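Local structure of putative fructosamine-3-kinase (Thermobifida fusca YX, 3F7W) at residues 149-154 with 173-178; 223-228 with 260-265. The protein is a putative fructosamine-3-kinase, which by family probably phosphorylates the sugar part of fructosamines, though its function is not established. One frame throughout, in Å; residues are numbered along the deposited sequence. Where two conformers were deposited one is given.

In the fold
Both interactions lie in the helical C-terminal part of a protein-kinase-like fold, on the same side of the chain's centre and with their own centres about 14 Å apart. They come in series: interaction 1 joins helices 141-159 and 165-176, and interaction 2 later joins helices 219-229 and 251-270. Helices 141-159 and 251-270 connect the two contacts directly. His-261 ND1 lies 2.7 Å from Arg-149 O in a probable hydrogen bond, and Tyr-153 meets the His-261 ring. Ile-150 packs on Leu-264. Interaction 1 is the more peripheral, about 20 Å from the chain centre against about 10 Å. The four helices thus form a continuous run of contacts, from 165-176 through 141-159 and 251-270 to 219-229.

Interaction 1: 149-154 with 173-178; sequences RILPYL and KVLDAL
Leu-175 reaches from helix 165-176 to Ile-150 and Leu-151 on helix 141-159, and its isobutyl group is the whole of what the second segment, 173-178, brings to the contact. Its CB points toward the partner helix but stays short of it. CG lies anti to the carbonyl carbon of Leu-175 (chi1 -67°), and this carries the branch point to 4.3 Å from Ile-150 CG2. There the chain forks. CD1 continues the extended line (chi2 180°) and takes the closest contacts: Leu-151 CD2 at 3.6 Å and Leu-151 CG at 3.8 Å, with Ile-150 CG2 at 3.9 Å. CD2 turns to Ile-150, where it lies 4.1 Å from CB and similarly far from CG1 and CG2. The two methyls therefore divide the neighbours, CD1 touching both residues and CD2 only the isoleucine. The helices are consecutive in the chain, joined by a short loop in the helical C-terminal lobe of this kinase-like fold. Leu-175 also touches Ala-146, one turn earlier on the helix it packs against. Ile-150 and Leu-175 run alongside each other, pointing opposite ways, whereas the side chain of Leu-151 slants across that of Leu-175. Beyond this pair Ile-150 is wedged against Val-171 and, from helix 251-270, Leu-260, and is buried; Leu-151 and Leu-175 remain partly exposed. Helix 141-159 is kinked at Pro-152, which has no N-H to give, but Ile-150 O still accepts the backbone N of Leu-154 at 3.0 Å.

Interaction 2: 223-228 with 260-265; sequences LAMLAL and LHPLLV
Met-225, deposited as selenomethionine, lays its selenium against the ring of Pro-262, while one turn further along helix 219-229 Leu-228 meets both Pro-262 and Leu-263. The contacts between the two segments are apolar. The first kind is van der Waals packing of selenium and its methyl on the proline ring. SE of Met-225 stands 3.5 Å from CB of Pro-262. The terminal CE of Met-225 comes to 3.8 Å from the same CB. The selenomethionine chain leaves with CG anti to its own backbone N and bends at chi2 (64°), which swings SE and CE over to the proline. The second kind is aliphatic. Leu-228 places CD2 3.9 Å from Leu-263 CG and 4.0 Å from Pro-262 CG, bridging the two residues, and its CD1 faces Leu-263 CD1 at 4.1 Å.

Polar bonds lie beside the apolar patch. Ala-224 O accepts a hydrogen bond from the side-chain NE2 of Gln-259, which joins the two helices directly, and Tyr-145 OH is bonded to His-261 N at the kink in helix 251-270 that goes with Pro-262.

The segment axes approach to 10.5 Å and cross at -54°, a wide spacing, spanned from one side by the selenomethionine and Leu-228 side chains and from the other by Pro-262 and Leu-263. Met-225 also touches Asp-194, in a His-Gly-Asp sequence like the catalytic-loop motif of related kinases, and the contact packs helix 219-229 on helix 251-270 within the C-terminal lobe of a protein-kinase-like fold.

Interaction 1: 149-154 with 173-178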
loop_
_atom_site.group_PDB
_atom_site.type_symbol
_atom_site.label_atom_id
_atom_site.label_comp_id
_atom_site.label_asym_id
_atom_site.label_seq_id
_atom_site.Cartn_x
_atom_site.Cartn_y
_atom_site.Cartn_z
ATOM N N ARG A 149 -2.368 12.041 6.620
ATOM C CA ARG A 149 -1.770 11.589 5.366
ATOM C C ARG A 149 -0.923 12.639 4.631
ATOM O O ARG A 149 -0.063 12.273 3.816
ATOM C CB ARG A 149 -2.835 10.982 4.441
ATOM C CG ARG A 149 -3.480 9.655 4.988
ATOM C CD ARG A 149 -2.478 8.513 4.995
ATOM N NE ARG A 149 -2.972 7.289 5.593
ATOM C CZ ARG A 149 -2.964 7.021 6.901
ATOM N NH1 ARG A 149 -2.521 7.913 7.781
ATOM N NH2 ARG A 149 -3.411 5.851 7.336
ATOM N N ILE A 150 -1.150 13.926 4.921
ATOM C CA ILE A 150 -0.433 15.007 4.237
ATOM C C ILE A 150 0.529 15.734 5.169
ATOM O O ILE A 150 1.737 15.760 4.907
ATOM C CB ILE A 150 -1.401 16.028 3.571
ATOM C CG1 ILE A 150 -2.283 15.337 2.519
ATOM C CG2 ILE A 150 -0.592 17.201 2.911
ATOM C CD1 ILE A 150 -1.500 14.672 1.385
ATOM N N LEU A 151 0.002 16.337 6.231
ATOM C CA LEU A 151 0.805 17.271 7.033
ATOM C C LEU A 151 2.081 16.631 7.616
ATOM O O LEU A 151 3.156 17.238 7.565
ATOM C CB LEU A 151 -0.042 17.936 8.128
ATOM C CG LEU A 151 -0.979 19.053 7.648
ATOM C CD1 LEU A 151 -1.953 19.573 8.747
ATOM C CD2 LEU A 151 -0.159 20.216 7.101
ATOM N N PRO A 152 1.975 15.425 8.189
ATOM C CA PRO A 152 3.191 14.849 8.772
ATOM C C PRO A 152 4.374 14.717 7.785
ATOM O O PRO A 152 5.513 15.033 8.151
ATOM C CB PRO A 152 2.708 13.501 9.347
ATOM C CG PRO A 152 1.257 13.669 9.541
ATOM C CD PRO A 152 0.803 14.568 8.413
ATOM N N TYR A 153 4.100 14.324 6.540
ATOM C CA TYR A 153 5.152 14.112 5.531
ATOM C C TYR A 153 5.591 15.446 4.926
ATOM O O TYR A 153 6.746 15.616 4.576
ATOM C CB TYR A 153 4.660 13.143 4.432
ATOM C CG TYR A 153 4.137 11.885 5.085
ATOM C CD1 TYR A 153 5.025 10.996 5.691
ATOM C CD2 TYR A 153 2.779 11.638 5.208
ATOM C CE1 TYR A 153 4.570 9.863 6.361
ATOM C CE2 TYR A 153 2.301 10.491 5.877
ATOM C CZ TYR A 153 3.220 9.625 6.464
ATOM O OH TYR A 153 2.816 8.520 7.162
ATOM N N LEU A 154 4.655 16.376 4.796
ATOM C CA LEU A 154 4.989 17.745 4.370
ATOM C C LEU A 154 5.991 18.406 5.331
ATOM O O LEU A 154 7.014 18.963 4.900
ATOM C CB LEU A 154 3.720 18.590 4.246
ATOM C CG LEU A 154 3.876 20.032 3.730
ATOM C CD1 LEU A 154 4.354 19.990 2.259
ATOM C CD2 LEU A 154 2.527 20.770 3.848
ATOM N N LYS A 173 -2.348 25.417 0.462
ATOM C CA LYS A 173 -3.485 25.906 -0.340
ATOM C C LYS A 173 -4.472 24.793 -0.682
ATOM O O LYS A 173 -5.691 24.984 -0.600
ATOM C CB LYS A 173 -3.004 26.559 -1.640
ATOM C CG LYS A 173 -2.504 27.951 -1.460
ATOM C CD LYS A 173 -2.079 28.591 -2.778
ATOM C CE LYS A 173 -1.925 30.105 -2.613
ATOM N NZ LYS A 173 -0.732 30.595 -3.334
ATOM N N VAL A 174 -3.953 23.617 -1.049
ATOM C CA VAL A 174 -4.810 22.498 -1.354
ATOM C C VAL A 174 -5.605 22.106 -0.115
ATOM O O VAL A 174 -6.814 21.894 -0.198
ATOM C CB VAL A 174 -4.000 21.276 -1.868
ATOM C CG1 VAL A 174 -4.931 20.078 -2.117
ATOM C CG2 VAL A 174 -3.230 21.647 -3.139
ATOM N N LEU A 175 -4.914 21.995 1.022
ATOM C CA LEU A 175 -5.550 21.608 2.279
ATOM C C LEU A 175 -6.648 22.606 2.674
ATOM O O LEU A 175 -7.735 22.213 3.114
ATOM C CB LEU A 175 -4.500 21.464 3.396
ATOM C CG LEU A 175 -3.511 20.305 3.206
ATOM C CD1 LEU A 175 -2.522 20.257 4.365
ATOM C CD2 LEU A 175 -4.251 18.972 3.012
ATOM N N ASP A 176 -6.379 23.885 2.465
ATOM C CA ASP A 176 -7.354 24.925 2.790
ATOM C C ASP A 176 -8.589 24.837 1.897
ATOM O O ASP A 176 -9.659 25.310 2.294
ATOM C CB ASP A 176 -6.723 26.314 2.676
ATOM C CG ASP A 176 -5.720 26.606 3.789
ATOM O OD1 ASP A 176 -5.634 25.834 4.777
ATOM O OD2 ASP A 176 -5.011 27.631 3.672
ATOM N N ALA A 177 -8.430 24.248 0.703
ATOM C CA ALA A 177 -9.509 24.102 -0.285
ATOM C C ALA A 177 -10.122 22.704 -0.258
ATOM O O ALA A 177 -11.009 22.376 -1.052
ATOM C CB ALA A 177 -8.977 24.437 -1.682
ATOM N N LEU A 178 -9.663 21.887 0.685
ATOM C CA LEU A 178 -9.946 20.463 0.665
ATOM C C LEU A 178 -11.427 20.145 0.799
ATOM O O LEU A 178 -11.906 19.196 0.188
ATOM C CB LEU A 178 -9.125 19.727 1.739
ATOM C CG LEU A 178 -9.073 18.208 1.709
ATOM C CD1 LEU A 178 -8.658 17.700 0.331
ATOM C CD2 LEU A 178 -8.124 17.676 2.820
#

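Interaction 2: 223-228 with 260-265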
loop_
_atom_site.group_PDB
_atom_site.type_symbol
_atom_site.label_atom_id
_atom_site.label_comp_id
_atom_site.label_asym_id
_atom_site.label_seq_id
_atom_site.Cartn_x
_atom_site.Cartn_y
_atom_site.Cartn_z
ATOM N N LEU A 223 -6.549 3.479 -6.636
ATOM C CA LEU A 223 -6.633 3.659 -8.085
ATOM C C LEU A 223 -5.738 4.803 -8.556
ATOM O O LEU A 223 -5.182 4.745 -9.648
ATOM C CB LEU A 223 -8.085 3.873 -8.516
ATOM C CG LEU A 223 -8.897 2.595 -8.805
ATOM C CD1 LEU A 223 -8.596 1.516 -7.795
ATOM C CD2 LEU A 223 -10.377 2.911 -8.841
ATOM N N ALA A 224 -5.599 5.837 -7.733
ATOM C CA ALA A 224 -4.731 6.964 -8.068
ATOM C C ALA A 224 -3.255 6.535 -8.001
ATOM O O ALA A 224 -2.442 7.031 -8.759
ATOM C CB ALA A 224 -4.985 8.150 -7.145
HETATM N N MSE A 225 -2.929 5.612 -7.102
HETATM C CA MSE A 225 -1.562 5.100 -7.001
HETATM C C MSE A 225 -1.228 4.238 -8.208
HETATM O O MSE A 225 -0.101 4.283 -8.710
HETATM C CB MSE A 225 -1.338 4.321 -5.695
HETATM C CG MSE A 225 0.062 3.889 -5.452
HETATM SE SE MSE A 225 1.215 5.479 -5.233
HETATM C CE MSE A 225 2.727 4.718 -4.179
ATOM N N LEU A 226 -2.193 3.442 -8.666
ATOM C CA LEU A 226 -2.005 2.678 -9.920
ATOM C C LEU A 226 -1.696 3.625 -11.083
ATOM O O LEU A 226 -0.813 3.369 -11.905
ATOM C CB LEU A 226 -3.227 1.810 -10.228
ATOM C CG LEU A 226 -3.440 0.617 -9.288
ATOM C CD1 LEU A 226 -4.814 -0.020 -9.616
ATOM C CD2 LEU A 226 -2.257 -0.391 -9.412
ATOM N N ALA A 227 -2.394 4.756 -11.118
ATOM C CA ALA A 227 -2.209 5.733 -12.147
ATOM C C ALA A 227 -0.868 6.467 -12.002
ATOM O O ALA A 227 -0.217 6.723 -12.992
ATOM C CB ALA A 227 -3.409 6.740 -12.159
ATOM N N LEU A 228 -0.461 6.786 -10.776
ATOM C CA LEU A 228 0.700 7.640 -10.563
ATOM C C LEU A 228 1.964 7.092 -11.241
ATOM O O LEU A 228 2.667 7.822 -11.939
ATOM C CB LEU A 228 0.923 7.839 -9.084
ATOM C CG LEU A 228 2.083 8.740 -8.634
ATOM C CD1 LEU A 228 1.964 10.095 -9.264
ATOM C CD2 LEU A 228 2.070 8.878 -7.118
ATOM N N LEU A 260 -1.193 13.125 -3.693
ATOM C CA LEU A 260 -0.357 13.991 -2.864
ATOM C C LEU A 260 0.300 13.236 -1.712
ATOM O O LEU A 260 1.486 13.431 -1.443
ATOM C CB LEU A 260 -1.149 15.204 -2.363
ATOM C CG LEU A 260 -1.605 16.172 -3.471
ATOM C CD1 LEU A 260 -2.444 17.312 -2.867
ATOM C CD2 LEU A 260 -0.437 16.731 -4.288
ATOM N N HIS A 261 -0.450 12.343 -1.068
ATOM C CA HIS A 261 0.103 11.565 0.046
ATOM C C HIS A 261 1.313 10.735 -0.420
ATOM O O HIS A 261 2.398 10.892 0.130
ATOM C CB HIS A 261 -0.970 10.668 0.698
ATOM C CG HIS A 261 -0.397 9.583 1.548
ATOM N ND1 HIS A 261 0.291 9.845 2.725
ATOM C CD2 HIS A 261 -0.381 8.237 1.387
ATOM C CE1 HIS A 261 0.702 8.697 3.245
ATOM N NE2 HIS A 261 0.314 7.710 2.451
ATOM N N PRO A 262 1.135 9.836 -1.426
ATOM C CA PRO A 262 2.301 9.044 -1.850
ATOM C C PRO A 262 3.441 9.886 -2.323
ATOM O O PRO A 262 4.592 9.523 -2.080
ATOM C CB PRO A 262 1.760 8.178 -3.002
ATOM C CG PRO A 262 0.490 8.794 -3.406
ATOM C CD PRO A 262 -0.066 9.435 -2.163
ATOM N N LEU A 263 3.159 11.004 -3.004
ATOM C CA LEU A 263 4.256 11.838 -3.483
ATOM C C LEU A 263 5.086 12.482 -2.356
ATOM O O LEU A 263 6.331 12.578 -2.457
ATOM C CB LEU A 263 3.770 12.900 -4.491
ATOM C CG LEU A 263 3.450 12.291 -5.872
ATOM C CD1 LEU A 263 2.652 13.303 -6.725
ATOM C CD2 LEU A 263 4.749 11.768 -6.619
ATOM N N LEU A 264 4.411 12.925 -1.303
ATOM C CA LEU A 264 5.100 13.432 -0.119
ATOM C C LEU A 264 5.930 12.358 0.600
ATOM O O LEU A 264 7.043 12.633 1.066
ATOM C CB LEU A 264 4.107 14.068 0.848
ATOM C CG LEU A 264 3.574 15.426 0.377
ATOM C CD1 LEU A 264 2.297 15.766 1.161
ATOM C CD2 LEU A 264 4.637 16.554 0.531
ATOM N N VAL A 265 5.399 11.147 0.670
ATOM C CA VAL A 265 6.170 10.030 1.210
ATOM C C VAL A 265 7.423 9.794 0.369
ATOM O O VAL A 265 8.495 9.584 0.918
ATOM C CB VAL A 265 5.308 8.752 1.326
ATOM C CG1 VAL A 265 6.179 7.526 1.725
ATOM C CG2 VAL A 265 4.214 8.986 2.357
#